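PDB 5HUO: nicotinate-nucleotide diphosphorylase (Carboxylating) from Streptococcus pyogenes GA06023, which probably catalyses the conversion of quinolinate and phosphoribosyl diphosphate to nicotinate mononucleotide, carbon dioxide and diphosphate, a step of NAD(+) biosynthesis. Local coordinates for residues F89-P100 against L114-L125. Sequence-based numbering, arbitrary orientation.
Sequences FTLFDEVTFQNP and LVLEIIGSVRSL
Thr96 and Ile119 form a hydrogen-bonded antiparallel pair, and so do Gln98 and Glu117. Thr96 N lies 2.9 Å from Ile119 O, and Ile119 N returns a bond to Thr96 O. Gln98 N bonds to Glu117 O, and Glu117 N reaches Gln98 O at 2.8 Å. All four bonds are nearly straight. Between them, Phe97 faces Ile118 as a non-hydrogen-bonded pair.

A second polar group lies where the helices meet the strands. Ser124 OG donates to Asp93 OD2, modelled so short that its length is doubtful; Ser121 OG adds a weak bond. Ser121 is the N-cap residue of helix 122-153. Asp93 has CG anti to its own N (chi1 -164°), which turns the carboxylate to this first turn. At the other end, water 1 lies within hydrogen-bonding distance of Asn99 OD1 and Leu114 O and bridges them; Asn99 ND2 is held by Phe103 O.

The apolar contacts gather on the face of Val95, Phe97 and Ile118. Ile118 CG2 sits over one face of the Phe89 ring, a CH-pi contact 4.3 Å from the centroid. The same methyl meets Val95 CG1 at 3.5 Å. Ile118 CG1 lies at the edge of the Phe97 ring, 3.7 Å from CE1. Leu116 CD1 touches Phe97 CD1. On the other face, Ile119 CB lies beside Thr96 OG1.

Strand 95-98 is an outer strand, within this chain, of a four-stranded antiparallel sheet that strand 304-311, from the end of the chain, closes on the far side. Strand 114-119 lies between it and strand 66-73, where Val115 and Leu116 form a classic bulge opposite Leu71. Helix 82-92 packs on the Phe97 and Ile118 face through Gln86 and Phe85, and Phe89 continues onto Cys128 and Ala132 of helix 122-153.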
loop_
_atom_site.group_PDB
_atom_site.type_symbol
_atom_site.label_atom_id
_atom_site.label_comp_id
_atom_site.label_asym_id
_atom_site.label_seq_id
_atom_site.Cartn_x
_atom_site.Cartn_y
_atom_site.Cartn_z
ATOM N N PHE A 89 21.552 1.513 -0.028
ATOM C CA PHE A 89 22.158 2.889 -0.132
ATOM C C PHE A 89 21.568 3.679 -1.283
ATOM O O PHE A 89 21.204 4.802 -1.161
ATOM C CB PHE A 89 23.672 2.831 -0.318
ATOM C CG PHE A 89 24.397 2.227 0.830
ATOM C CD1 PHE A 89 24.776 2.992 1.898
ATOM C CD2 PHE A 89 24.656 0.858 0.863
ATOM C CE1 PHE A 89 25.401 2.419 2.993
ATOM C CE2 PHE A 89 25.286 0.270 1.946
ATOM C CZ PHE A 89 25.672 1.066 3.003
ATOM N N THR A 90 21.437 3.014 -2.390
ATOM C CA THR A 90 20.986 3.606 -3.638
ATOM C C THR A 90 19.518 4.078 -3.662
ATOM O O THR A 90 19.182 5.040 -4.326
ATOM C CB THR A 90 21.238 2.594 -4.747
ATOM O OG1 THR A 90 22.639 2.558 -4.949
ATOM C CG2 THR A 90 20.666 3.009 -5.988
ATOM N N LEU A 91 18.644 3.375 -2.967
ATOM C CA LEU A 91 17.270 3.847 -2.751
ATOM C C LEU A 91 17.181 5.104 -1.873
ATOM O O LEU A 91 16.293 5.930 -2.045
ATOM C CB LEU A 91 16.476 2.800 -2.035
ATOM C CG LEU A 91 16.091 1.580 -2.838
ATOM C CD1 LEU A 91 15.529 0.554 -1.863
ATOM C CD2 LEU A 91 15.060 1.929 -3.889
ATOM N N PHE A 92 18.137 5.235 -0.966
ATOM C CA PHE A 92 18.184 6.337 -0.002
ATOM C C PHE A 92 18.815 7.628 -0.549
ATOM O O PHE A 92 18.353 8.730 -0.254
ATOM C CB PHE A 92 18.974 5.894 1.223
ATOM C CG PHE A 92 18.827 6.795 2.424
ATOM C CD1 PHE A 92 17.768 6.645 3.309
ATOM C CD2 PHE A 92 19.769 7.768 2.680
ATOM C CE1 PHE A 92 17.631 7.480 4.421
ATOM C CE2 PHE A 92 19.650 8.604 3.784
ATOM C CZ PHE A 92 18.578 8.463 4.667
ATOM N N ASP A 93 19.861 7.485 -1.339
ATOM C CA ASP A 93 20.635 8.629 -1.780
ATOM C C ASP A 93 21.522 8.251 -2.964
ATOM O O ASP A 93 21.483 7.151 -3.440
ATOM C CB ASP A 93 21.455 9.182 -0.584
ATOM C CG ASP A 93 22.003 10.601 -0.827
ATOM O OD1 ASP A 93 21.406 11.343 -1.646
ATOM O OD2 ASP A 93 23.075 10.954 -0.300
ATOM N N GLU A 94 22.297 9.212 -3.442
ATOM C CA GLU A 94 23.238 8.989 -4.532
ATOM C C GLU A 94 24.518 8.480 -3.929
ATOM O O GLU A 94 25.180 9.164 -3.150
ATOM C CB GLU A 94 23.494 10.250 -5.308
ATOM C CG GLU A 94 22.356 10.632 -6.231
ATOM C CD GLU A 94 22.840 11.172 -7.570
ATOM O OE1 GLU A 94 22.153 12.051 -8.121
ATOM O OE2 GLU A 94 23.891 10.718 -8.096
ATOM N N VAL A 95 24.812 7.232 -4.223
ATOM C CA VAL A 95 25.921 6.551 -3.614
ATOM C C VAL A 95 26.574 5.730 -4.663
ATOM O O VAL A 95 25.909 5.063 -5.437
ATOM C CB VAL A 95 25.458 5.637 -2.464
ATOM C CG1 VAL A 95 26.606 4.818 -1.895
ATOM C CG2 VAL A 95 24.835 6.457 -1.337
ATOM N N THR A 96 27.892 5.741 -4.678
ATOM C CA THR A 96 28.659 4.919 -5.636
ATOM C C THR A 96 29.525 3.913 -4.923
ATOM O O THR A 96 29.741 4.030 -3.716
ATOM C CB THR A 96 29.534 5.781 -6.543
ATOM O OG1 THR A 96 30.410 6.580 -5.745
ATOM C CG2 THR A 96 28.657 6.682 -7.387
ATOM N N PHE A 97 30.017 2.939 -5.670
ATOM C CA PHE A 97 30.787 1.873 -5.059
ATOM C C PHE A 97 32.040 1.597 -5.798
ATOM O O PHE A 97 32.138 1.846 -6.957
ATOM C CB PHE A 97 29.974 0.602 -5.004
ATOM C CG PHE A 97 28.680 0.751 -4.265
ATOM C CD1 PHE A 97 28.619 0.519 -2.917
ATOM C CD2 PHE A 97 27.539 1.144 -4.910
ATOM C CE1 PHE A 97 27.414 0.671 -2.226
ATOM C CE2 PHE A 97 26.350 1.281 -4.214
ATOM C CZ PHE A 97 26.289 1.059 -2.881
ATOM N N GLN A 98 33.009 1.082 -5.095
ATOM C CA GLN A 98 34.226 0.600 -5.695
ATOM C C GLN A 98 34.419 -0.819 -5.201
ATOM O O GLN A 98 34.258 -1.091 -4.008
ATOM C CB GLN A 98 35.390 1.456 -5.296
ATOM C CG GLN A 98 35.591 2.678 -6.172
ATOM C CD GLN A 98 36.564 3.700 -5.562
ATOM O OE1 GLN A 98 37.218 3.458 -4.541
ATOM N NE2 GLN A 98 36.682 4.823 -6.207
ATOM N N ASN A 99 34.811 -1.710 -6.103
ATOM C CA ASN A 99 35.000 -3.111 -5.766
ATOM C C ASN A 99 36.394 -3.548 -6.242
ATOM O O ASN A 99 36.520 -4.242 -7.250
ATOM C CB ASN A 99 33.900 -3.970 -6.410
ATOM C CG ASN A 99 33.822 -5.369 -5.834
ATOM O OD1 ASN A 99 34.753 -5.881 -5.163
ATOM N ND2 ASN A 99 32.746 -6.014 -6.115
ATOM N N PRO A 100 37.436 -3.186 -5.493
ATOM C CA PRO A 100 38.823 -3.476 -5.809
ATOM C C PRO A 100 39.119 -4.897 -6.166
ATOM O O PRO A 100 39.921 -5.119 -7.068
ATOM C CB PRO A 100 39.552 -3.167 -4.500
ATOM C CG PRO A 100 38.726 -2.141 -3.840
ATOM C CD PRO A 100 37.320 -2.570 -4.154
ATOM N N LEU A 114 38.487 -6.972 2.071
ATOM C CA LEU A 114 37.817 -5.750 1.643
ATOM C C LEU A 114 36.828 -6.072 0.489
ATOM O O LEU A 114 37.197 -6.166 -0.681
ATOM C CB LEU A 114 38.824 -4.691 1.217
ATOM C CG LEU A 114 38.223 -3.458 0.537
ATOM C CD1 LEU A 114 37.418 -2.653 1.503
ATOM C CD2 LEU A 114 39.334 -2.590 -0.040
ATOM N N VAL A 115 35.572 -6.198 0.850
ATOM C CA VAL A 115 34.537 -6.586 -0.093
ATOM C C VAL A 115 34.074 -5.418 -0.981
ATOM O O VAL A 115 33.946 -5.547 -2.174
ATOM C CB VAL A 115 33.333 -7.141 0.656
ATOM C CG1 VAL A 115 32.218 -7.511 -0.322
ATOM C CG2 VAL A 115 33.745 -8.362 1.476
ATOM N N LEU A 116 33.872 -4.272 -0.368
ATOM C CA LEU A 116 33.435 -3.074 -1.069
ATOM C C LEU A 116 33.912 -1.789 -0.381
ATOM O O LEU A 116 34.078 -1.744 0.827
ATOM C CB LEU A 116 31.903 -3.011 -1.115
ATOM C CG LEU A 116 31.171 -3.503 -2.325
ATOM C CD1 LEU A 116 29.787 -2.885 -2.294
ATOM C CD2 LEU A 116 31.807 -3.167 -3.653
ATOM N N GLU A 117 34.024 -0.744 -1.196
ATOM C CA GLU A 117 34.116 0.598 -0.719
ATOM C C GLU A 117 32.877 1.301 -1.128
ATOM O O GLU A 117 32.408 1.171 -2.232
ATOM C CB GLU A 117 35.335 1.277 -1.275
ATOM C CG GLU A 117 36.609 0.885 -0.531
ATOM C CD GLU A 117 37.900 1.214 -1.293
ATOM O OE1 GLU A 117 37.902 1.284 -2.542
ATOM O OE2 GLU A 117 38.941 1.350 -0.594
ATOM N N ILE A 118 32.313 2.009 -0.177
ATOM C CA ILE A 118 31.086 2.766 -0.383
ATOM C C ILE A 118 31.359 4.286 -0.326
ATOM O O ILE A 118 31.866 4.786 0.675
ATOM C CB ILE A 118 30.019 2.438 0.672
ATOM C CG1 ILE A 118 29.717 0.976 0.703
ATOM C CG2 ILE A 118 28.707 3.182 0.364
ATOM C CD1 ILE A 118 30.508 0.212 1.734
ATOM N N ILE A 119 30.986 5.004 -1.392
ATOM C CA ILE A 119 31.274 6.448 -1.517
ATOM C C ILE A 119 30.020 7.283 -1.662
ATOM O O ILE A 119 29.219 7.061 -2.526
ATOM C CB ILE A 119 32.156 6.782 -2.715
ATOM C CG1 ILE A 119 33.543 6.232 -2.526
ATOM C CG2 ILE A 119 32.282 8.270 -2.885
ATOM C CD1 ILE A 119 33.704 4.874 -3.177
ATOM N N GLY A 120 29.898 8.252 -0.783
ATOM C CA GLY A 120 28.768 9.154 -0.790
ATOM C C GLY A 120 28.784 10.091 0.407
ATOM O O GLY A 120 29.729 10.132 1.192
ATOM N N SER A 121 27.671 10.763 0.634
ATOM C CA SER A 121 27.611 11.693 1.753
ATOM C C SER A 121 27.589 10.921 3.074
ATOM O O SER A 121 27.014 9.845 3.183
ATOM C CB SER A 121 26.412 12.623 1.689
ATOM O OG SER A 121 25.247 11.907 1.947
ATOM N N VAL A 122 28.222 11.498 4.082
ATOM C CA VAL A 122 28.338 10.847 5.379
ATOM C C VAL A 122 26.986 10.421 5.957
ATOM O O VAL A 122 26.824 9.343 6.523
ATOM C CB VAL A 122 29.018 11.760 6.398
ATOM C CG1 VAL A 122 28.964 11.139 7.783
ATOM C CG2 VAL A 122 30.448 11.965 6.030
ATOM N N ARG A 123 26.022 11.295 5.838
ATOM C CA ARG A 123 24.718 11.006 6.391
ATOM C C ARG A 123 24.108 9.773 5.742
ATOM O O ARG A 123 23.544 8.932 6.422
ATOM C CB ARG A 123 23.837 12.229 6.336
ATOM C CG ARG A 123 24.134 13.182 7.486
ATOM C CD ARG A 123 24.157 14.639 7.040
ATOM N NE ARG A 123 23.839 15.575 8.125
ATOM C CZ ARG A 123 22.650 16.154 8.318
ATOM N NH1 ARG A 123 22.453 16.977 9.337
ATOM N NH2 ARG A 123 21.644 15.903 7.491
ATOM N N SER A 124 24.255 9.637 4.435
ATOM C CA SER A 124 23.739 8.464 3.738
ATOM C C SER A 124 24.476 7.176 4.123
ATOM O O SER A 124 23.864 6.125 4.229
ATOM C CB SER A 124 23.817 8.635 2.240
ATOM O OG SER A 124 23.297 9.897 1.910
ATOM N N LEU A 125 25.766 7.281 4.363
ATOM C CA LEU A 125 26.521 6.103 4.672
ATOM C C LEU A 125 26.182 5.560 6.033
ATOM O O LEU A 125 25.965 4.348 6.206
ATOM C CB LEU A 125 28.004 6.351 4.571
ATOM C CG LEU A 125 28.479 6.897 3.187
ATOM C CD1 LEU A 125 29.943 7.232 3.275
ATOM C CD2 LEU A 125 28.250 5.985 2.042
HETATM O O HOH W 1 36.718 -5.442 -3.181
#